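Putative lipoprotein (Clostridium difficile, PDB 4EXR) is a putative lipoprotein of unknown function, built from two PepSY (peptidase propeptide and YPEB) domains. Local coordinates at residues A123-W134 and I147-I158. Numbering follows the deposited sequence. Where two conformers were deposited one is given.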
ATOM      1  N   ALA A 123     -16.409 -28.009  -0.721  1.00 33.46           N
ATOM      2  CA  ALA A 123     -14.988 -28.310  -0.896  1.00 37.49           C
ATOM      3  C   ALA A 123     -14.516 -29.397   0.070  1.00 32.99           C
ATOM      4  O   ALA A 123     -13.703 -30.256  -0.284  1.00 40.31           O
ATOM      5  CB  ALA A 123     -14.152 -27.044  -0.722  1.00 33.97           C
ATOM      6  N   LEU A 124     -15.023 -29.351   1.293  1.00 33.63           N
ATOM      7  CA  LEU A 124     -14.618 -30.318   2.310  1.00 38.04           C
ATOM      8  C   LEU A 124     -15.113 -31.736   2.019  1.00 44.24           C
ATOM      9  O   LEU A 124     -14.509 -32.707   2.470  1.00 44.96           O
ATOM     10  CB  LEU A 124     -15.072 -29.862   3.688  1.00 38.96           C
ATOM     11  CG  LEU A 124     -14.153 -28.829   4.325  1.00 41.45           C
ATOM     12  CD1 LEU A 124     -14.818 -28.223   5.542  1.00 43.93           C
ATOM     13  CD2 LEU A 124     -12.814 -29.459   4.694  1.00 44.26           C
ATOM     14  N   LYS A 125     -16.210 -31.848   1.272  1.00 42.57           N
ATOM     15  CA  LYS A 125     -16.729 -33.149   0.865  1.00 47.29           C
ATOM     16  C   LYS A 125     -15.924 -33.710  -0.296  1.00 52.14           C
ATOM     17  O   LYS A 125     -15.965 -34.907  -0.573  1.00 56.58           O
ATOM     18  CB  LYS A 125     -18.207 -33.051   0.477  1.00 53.42           C
ATOM     19  CG  LYS A 125     -19.111 -32.585   1.603  1.00 52.34           C
ATOM     20  CD  LYS A 125     -20.381 -33.413   1.673  1.00 60.37           C
ATOM     21  CE  LYS A 125     -21.221 -33.276   0.425  1.00 62.34           C
ATOM     22  NZ  LYS A 125     -22.392 -34.198   0.482  1.00 72.33           N
ATOM     23  N   GLU A 126     -15.199 -32.836  -0.983  1.00 53.52           N
ATOM     24  CA  GLU A 126     -14.334 -33.252  -2.081  1.00 53.74           C
ATOM     25  C   GLU A 126     -12.956 -33.635  -1.546  1.00 55.47           C
ATOM     26  O   GLU A 126     -12.264 -34.492  -2.107  1.00 55.18           O
ATOM     27  CB  GLU A 126     -14.196 -32.125  -3.108  1.00 48.21           C
ATOM     28  CG  GLU A 126     -13.432 -32.519  -4.354  1.00 58.89           C
ATOM     29  CD  GLU A 126     -14.180 -33.544  -5.194  1.00 77.91           C
ATOM     30  OE1 GLU A 126     -15.431 -33.591  -5.106  1.00 78.32           O
ATOM     31  OE2 GLU A 126     -13.518 -34.300  -5.941  1.00 83.46           O
ATOM     32  N   GLN A 127     -12.571 -32.991  -0.452  1.00 46.18           N
ATOM     33  CA  GLN A 127     -11.231 -33.130   0.094  1.00 43.30           C
ATOM     34  C   GLN A 127     -11.258 -32.739   1.559  1.00 44.46           C
ATOM     35  O   GLN A 127     -11.312 -31.551   1.880  1.00 44.77           O
ATOM     36  CB  GLN A 127     -10.266 -32.217  -0.666  1.00 45.88           C
ATOM     37  CG  GLN A 127      -8.854 -32.184  -0.099  1.00 51.98           C
ATOM     38  CD  GLN A 127      -8.217 -33.561  -0.051  1.00 62.96           C
ATOM     39  OE1 GLN A 127      -8.043 -34.214  -1.083  1.00 62.36           O
ATOM     40  NE2 GLN A 127      -7.875 -34.017   1.154  1.00 60.01           N
ATOM     41  N   ASN A 128     -11.245 -33.727   2.455  1.00 42.52           N
ATOM     42  CA  ASN A 128     -11.270 -33.401   3.879  0.50 45.44           C
ATOM     43  C   ASN A 128      -9.991 -32.698   4.326  1.00 47.49           C
ATOM     44  O   ASN A 128      -8.992 -32.660   3.603  1.00 53.66           O
ATOM     45  CB  ASN A 128     -11.553 -34.631   4.752  0.50 46.48           C
ATOM     46  CG  ASN A 128     -12.097 -34.256   6.126  0.50 47.22           C
ATOM     47  OD1 ASN A 128     -12.633 -33.161   6.316  0.50 45.14           O
ATOM     48  ND2 ASN A 128     -11.959 -35.157   7.088  0.50 57.15           N
ATOM     49  N   GLY A 129     -10.044 -32.106   5.510  1.00 48.58           N
ATOM     50  CA  GLY A 129      -8.911 -31.386   6.048  1.00 45.81           C
ATOM     51  C   GLY A 129      -9.389 -30.150   6.766  1.00 44.97           C
ATOM     52  O   GLY A 129     -10.533 -30.093   7.212  1.00 50.41           O
ATOM     53  N   ILE A 130      -8.506 -29.161   6.863  1.00 38.63           N
ATOM     54  CA  ILE A 130      -8.789 -27.905   7.538  1.00 38.78           C
ATOM     55  C   ILE A 130      -8.761 -26.742   6.540  1.00 37.62           C
ATOM     56  O   ILE A 130      -7.784 -26.575   5.808  1.00 37.84           O
ATOM     57  CB  ILE A 130      -7.731 -27.624   8.620  1.00 43.70           C
ATOM     58  CG1 ILE A 130      -7.671 -28.774   9.634  1.00 55.64           C
ATOM     59  CG2 ILE A 130      -8.003 -26.300   9.306  1.00 46.84           C
ATOM     60  CD1 ILE A 130      -8.987 -29.058  10.324  1.00 59.20           C
ATOM     61  N   VAL A 131      -9.828 -25.941   6.524  1.00 34.70           N
ATOM     62  CA  VAL A 131      -9.914 -24.777   5.644  1.00 33.88           C
ATOM     63  C   VAL A 131      -9.125 -23.612   6.231  1.00 37.86           C
ATOM     64  O   VAL A 131      -9.420 -23.151   7.330  1.00 43.82           O
ATOM     65  CB  VAL A 131     -11.374 -24.333   5.417  1.00 33.37           C
ATOM     66  CG1 VAL A 131     -11.425 -23.077   4.543  1.00 30.77           C
ATOM     67  CG2 VAL A 131     -12.201 -25.456   4.779  1.00 33.28           C
ATOM     68  N   LYS A 132      -8.125 -23.140   5.492  1.00 31.97           N
ATOM     69  CA  LYS A 132      -7.240 -22.082   5.964  1.00 33.41           C
ATOM     70  C   LYS A 132      -7.585 -20.718   5.378  1.00 38.33           C
ATOM     71  O   LYS A 132      -7.355 -19.695   6.013  1.00 37.36           O
ATOM     72  CB  LYS A 132      -5.790 -22.397   5.587  1.00 34.01           C
ATOM     73  CG  LYS A 132      -5.246 -23.680   6.189  1.00 46.28           C
ATOM     74  CD  LYS A 132      -5.039 -23.547   7.687  1.00 56.67           C
ATOM     75  CE  LYS A 132      -4.452 -24.825   8.269  1.00 70.06           C
ATOM     76  NZ  LYS A 132      -4.100 -24.658   9.702  1.00 82.65           N
ATOM     77  N   GLU A 133      -8.101 -20.717   4.151  1.00 35.01           N
ATOM     78  CA  GLU A 133      -8.404 -19.480   3.444  0.50 32.01           C
ATOM     79  C   GLU A 133      -9.479 -19.739   2.406  1.00 32.47           C
ATOM     80  O   GLU A 133      -9.658 -20.868   1.949  1.00 32.72           O
ATOM     81  CB  GLU A 133      -7.144 -18.928   2.751  0.50 36.93           C
ATOM     82  CG  GLU A 133      -7.338 -17.556   2.091  0.50 45.24           C
ATOM     83  CD  GLU A 133      -6.362 -17.284   0.961  0.50 47.51           C
ATOM     84  OE1 GLU A 133      -5.177 -17.644   1.105  0.50 55.05           O
ATOM     85  OE2 GLU A 133      -6.784 -16.715  -0.073  0.50 34.64           O
ATOM     86  N   TRP A 134     -10.215 -18.687   2.049  1.00 31.46           N
ATOM     87  CA  TRP A 134     -11.068 -18.763   0.875  1.00 27.75           C
ATOM     88  C   TRP A 134     -10.946 -17.459   0.109  1.00 27.93           C
ATOM     89  O   TRP A 134     -10.620 -16.417   0.678  1.00 25.61           O
ATOM     90  CB  TRP A 134     -12.528 -19.120   1.189  1.00 27.62           C
ATOM     91  CG  TRP A 134     -13.329 -18.124   1.985  1.00 27.52           C
ATOM     92  CD1 TRP A 134     -13.689 -18.228   3.312  1.00 32.17           C
ATOM     93  CD2 TRP A 134     -13.907 -16.896   1.510  1.00 28.86           C
ATOM     94  NE1 TRP A 134     -14.443 -17.140   3.676  1.00 32.69           N
ATOM     95  CE2 TRP A 134     -14.588 -16.311   2.598  1.00 31.05           C
ATOM     96  CE3 TRP A 134     -13.911 -16.237   0.271  1.00 25.84           C
ATOM     97  CZ2 TRP A 134     -15.255 -15.099   2.486  1.00 26.65           C
ATOM     98  CZ3 TRP A 134     -14.583 -15.037   0.166  1.00 28.55           C
ATOM     99  CH2 TRP A 134     -15.241 -14.477   1.266  1.00 27.30           C
ATOM    100  N   ILE A 147     -11.156 -22.574  -2.364  1.00 30.98           N
ATOM    101  CA  ILE A 147     -11.022 -22.940  -0.956  1.00 30.48           C
ATOM    102  C   ILE A 147      -9.679 -23.617  -0.716  1.00 32.23           C
ATOM    103  O   ILE A 147      -9.347 -24.608  -1.370  1.00 31.00           O
ATOM    104  CB  ILE A 147     -12.164 -23.891  -0.505  1.00 26.11           C
ATOM    105  CG1 ILE A 147     -13.535 -23.346  -0.946  1.00 28.34           C
ATOM    106  CG2 ILE A 147     -12.087 -24.156   1.005  1.00 25.61           C
ATOM    107  CD1 ILE A 147     -13.875 -21.979  -0.397  1.00 28.60           C
ATOM    108  N   ARG A 148      -8.903 -23.076   0.218  1.00 28.45           N
ATOM    109  CA  ARG A 148      -7.612 -23.658   0.559  1.00 31.02           C
ATOM    110  C   ARG A 148      -7.775 -24.609   1.754  1.00 33.53           C
ATOM    111  O   ARG A 148      -8.239 -24.201   2.816  1.00 34.09           O
ATOM    112  CB  ARG A 148      -6.596 -22.557   0.882  1.00 33.72           C
ATOM    113  CG  ARG A 148      -5.355 -23.051   1.611  1.00 47.38           C
ATOM    114  CD  ARG A 148      -4.518 -23.956   0.729  1.00 59.21           C
ATOM    115  NE  ARG A 148      -4.024 -23.248  -0.450  1.00 74.02           N
ATOM    116  CZ  ARG A 148      -2.747 -22.948  -0.671  1.00 76.14           C
ATOM    117  NH1 ARG A 148      -1.812 -23.307   0.204  1.00 71.23           N
ATOM    118  NH2 ARG A 148      -2.405 -22.298  -1.778  1.00 72.88           N
ATOM    119  N   ILE A 149      -7.417 -25.875   1.558  1.00 31.06           N
ATOM    120  CA  ILE A 149      -7.602 -26.914   2.574  1.00 33.41           C
ATOM    121  C   ILE A 149      -6.287 -27.648   2.800  1.00 38.76           C
ATOM    122  O   ILE A 149      -5.685 -28.142   1.850  1.00 42.58           O
ATOM    123  CB  ILE A 149      -8.706 -27.939   2.155  1.00 37.08           C
ATOM    124  CG1 ILE A 149     -10.074 -27.258   2.083  1.00 34.09           C
ATOM    125  CG2 ILE A 149      -8.759 -29.147   3.122  1.00 36.36           C
ATOM    126  CD1 ILE A 149     -11.147 -28.076   1.394  1.00 35.61           C
ATOM    127  N   ASP A 150      -5.844 -27.704   4.057  1.00 37.25           N
ATOM    128  CA  ASP A 150      -4.634 -28.434   4.435  1.00 40.75           C
ATOM    129  C   ASP A 150      -4.999 -29.795   5.020  1.00 38.02           C
ATOM    130  O   ASP A 150      -5.893 -29.890   5.856  1.00 38.06           O
ATOM    131  CB  ASP A 150      -3.816 -27.658   5.478  1.00 43.22           C
ATOM    132  CG  ASP A 150      -3.227 -26.370   4.931  1.00 58.55           C
ATOM    133  OD1 ASP A 150      -3.371 -26.110   3.716  1.00 52.00           O
ATOM    134  OD2 ASP A 150      -2.607 -25.623   5.720  1.00 64.15           O
ATOM    135  N   LYS A 151      -4.294 -30.836   4.584  1.00 41.70           N
ATOM    136  CA  LYS A 151      -4.495 -32.196   5.088  1.00 46.83           C
ATOM    137  C   LYS A 151      -3.144 -32.919   5.097  1.00 52.08           C
ATOM    138  O   LYS A 151      -2.532 -33.116   4.041  1.00 55.55           O
ATOM    139  CB  LYS A 151      -5.512 -32.946   4.208  1.00 47.21           C
ATOM    140  CG  LYS A 151      -5.656 -34.450   4.494  1.00 58.03           C
ATOM    141  CD  LYS A 151      -6.542 -34.721   5.703  1.00 59.02           C
ATOM    142  CE  LYS A 151      -6.898 -36.203   5.833  1.00 67.28           C
ATOM    143  NZ  LYS A 151      -7.573 -36.767   4.625  1.00 73.56           N
ATOM    144  N   ASP A 152      -2.687 -33.302   6.288  1.00 54.15           N
ATOM    145  CA  ASP A 152      -1.371 -33.921   6.474  1.00 60.11           C
ATOM    146  C   ASP A 152      -0.284 -32.966   5.980  1.00 59.44           C
ATOM    147  O   ASP A 152      -0.234 -31.804   6.394  1.00 63.91           O
ATOM    148  CB  ASP A 152      -1.290 -35.286   5.769  1.00 63.11           C
ATOM    149  CG  ASP A 152      -0.117 -36.142   6.252  1.00 73.54           C
ATOM    150  OD1 ASP A 152       0.437 -35.860   7.344  1.00 63.00           O
ATOM    151  OD2 ASP A 152       0.244 -37.103   5.536  1.00 72.72           O
ATOM    152  N   LYS A 153       0.567 -33.439   5.079  1.00 56.37           N
ATOM    153  CA  LYS A 153       1.665 -32.613   4.586  1.00 72.79           C
ATOM    154  C   LYS A 153       1.233 -31.656   3.467  1.00 71.90           C
ATOM    155  O   LYS A 153       1.925 -30.677   3.182  1.00 76.19           O
ATOM    156  CB  LYS A 153       2.822 -33.500   4.110  1.00 80.08           C
ATOM    157  N   ASN A 154       0.080 -31.926   2.860  1.00 62.90           N
ATOM    158  CA  ASN A 154      -0.296 -31.286   1.600  1.00 62.32           C
ATOM    159  C   ASN A 154      -1.339 -30.167   1.679  1.00 58.36           C
ATOM    160  O   ASN A 154      -2.224 -30.181   2.540  1.00 46.13           O
ATOM    161  CB  ASN A 154      -0.762 -32.352   0.606  1.00 75.24           C
ATOM    162  CG  ASN A 154       0.278 -33.429   0.382  1.00 87.77           C
ATOM    163  OD1 ASN A 154       1.420 -33.141   0.021  1.00 88.55           O
ATOM    164  ND2 ASN A 154      -0.107 -34.681   0.611  1.00 91.87           N
ATOM    165  N   GLU A 155      -1.221 -29.210   0.758  1.00 53.89           N
ATOM    166  CA  GLU A 155      -2.177 -28.115   0.619  1.00 48.19           C
ATOM    167  C   GLU A 155      -2.968 -28.283  -0.677  1.00 48.90           C
ATOM    168  O   GLU A 155      -2.398 -28.595  -1.722  1.00 48.43           O
ATOM    169  CB  GLU A 155      -1.451 -26.769   0.612  1.00 45.28           C
ATOM    170  N   TYR A 156      -4.280 -28.081  -0.600  1.00 40.40           N
ATOM    171  CA  TYR A 156      -5.162 -28.277  -1.743  1.00 37.74           C
ATOM    172  C   TYR A 156      -5.968 -27.018  -1.990  1.00 37.07           C
ATOM    173  O   TYR A 156      -6.465 -26.395  -1.048  1.00 36.60           O
ATOM    174  CB  TYR A 156      -6.125 -29.450  -1.498  1.00 41.60           C
ATOM    175  CG  TYR A 156      -5.446 -30.792  -1.335  1.00 48.94           C
ATOM    176  CD1 TYR A 156      -5.045 -31.240  -0.085  1.00 44.94           C
ATOM    177  CD2 TYR A 156      -5.210 -31.613  -2.434  1.00 54.91           C
ATOM    178  CE1 TYR A 156      -4.421 -32.465   0.071  1.00 55.86           C
ATOM    179  CE2 TYR A 156      -4.586 -32.843  -2.287  1.00 59.46           C
ATOM    180  CZ  TYR A 156      -4.192 -33.263  -1.030  1.00 59.15           C
ATOM    181  OH  TYR A 156      -3.568 -34.481  -0.871  1.00 62.03           O
ATOM    182  N   ASP A 157      -6.079 -26.636  -3.258  1.00 35.66           N
ATOM    183  CA  ASP A 157      -6.995 -25.582  -3.660  1.00 32.48           C
ATOM    184  C   ASP A 157      -8.169 -26.226  -4.389  1.00 35.17           C
ATOM    185  O   ASP A 157      -7.985 -26.950  -5.373  1.00 37.66           O
ATOM    186  CB  ASP A 157      -6.296 -24.559  -4.558  1.00 43.00           C
ATOM    187  CG  ASP A 157      -5.347 -23.648  -3.785  1.00 54.59           C
ATOM    188  OD1 ASP A 157      -5.628 -23.342  -2.607  1.00 48.17           O
ATOM    189  OD2 ASP A 157      -4.320 -23.231  -4.362  1.00 65.38           O
ATOM    190  N   ILE A 158      -9.370 -25.990  -3.877  1.00 30.61           N
ATOM    191  CA  ILE A 158     -10.577 -26.522  -4.478  1.00 31.62           C
ATOM    192  C   ILE A 158     -11.358 -25.347  -5.047  1.00 28.67           C
ATOM    193  O   ILE A 158     -11.677 -24.408  -4.318  1.00 30.93           O
ATOM    194  CB  ILE A 158     -11.482 -27.208  -3.426  1.00 35.94           C
ATOM    195  CG1 ILE A 158     -10.677 -28.141  -2.512  1.00 44.38           C
ATOM    196  CG2 ILE A 158     -12.650 -27.934  -4.115  1.00 34.56           C
ATOM    197  CD1 ILE A 158     -10.131 -29.362  -3.199  1.00 47.74           C
TER
HETATM  198  O   HOH W   1     -10.279 -37.371   6.499  1.00 51.88           O
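Ala123, on the last turn of helix 116-126, sets its CB among three isoleucines, Ile147, Ile149 and Ile158, on two neighbouring strands of the sheet, with Ile147 CB 3.7 Å from Ala123 CB. Ile149 reaches both the helix end and the start of the neighbouring strand. With CG1 anti to its carbonyl carbon and the chain extended beyond it (chi2 167°), its CD1 runs under the helix end to within 3.5 Å of Gln127 O, while its CG2 packs on Gly129 CA. Val131 CG1 and CG2 and Trp134 CB close the same face from the adjacent strand, and Met120 of the helix covers Val131 and Ile147. Beside these apolar side chains the amide of Gln127 lies flat on the Tyr156 ring, the planes 2° apart and OE1 3.8 Å above the ring centre. The bend at chi2 (58°) folds the amide over the ring, and Gln127 NE2 hydrogen-bonds to Asn128 O (3.0 Å), approaching a lone pair in the carbonyl plane.

The other face of the sheet, bearing Ile130, Glu133, Arg148 and Asp150, is looser and polar. Lys132 lays its aliphatic chain across the Asp150 carboxylate, but its NZ remains 4.4 Å from Asp150 OD2 and forms its salt bridge with Glu23. Arg148 turns to its own hairpin, NE meeting Asp157 OD1 at 2.7 Å.

Backbone hydrogen bonds, among them Ile130 N to Asp150 O at 2.9 Å, join the antiparallel strands 130-139 and 142-151 between the two faces, with a classic beta bulge at Lys132-Glu133 opposite Arg148. Apolar contact thus seats helix 116-126 on the antiparallel sheet, whereas Lys132 and Arg148 on the other side find their salt-bridge partners in Glu23 and Asp157, not across the contact, and so probably add little to its cohesion.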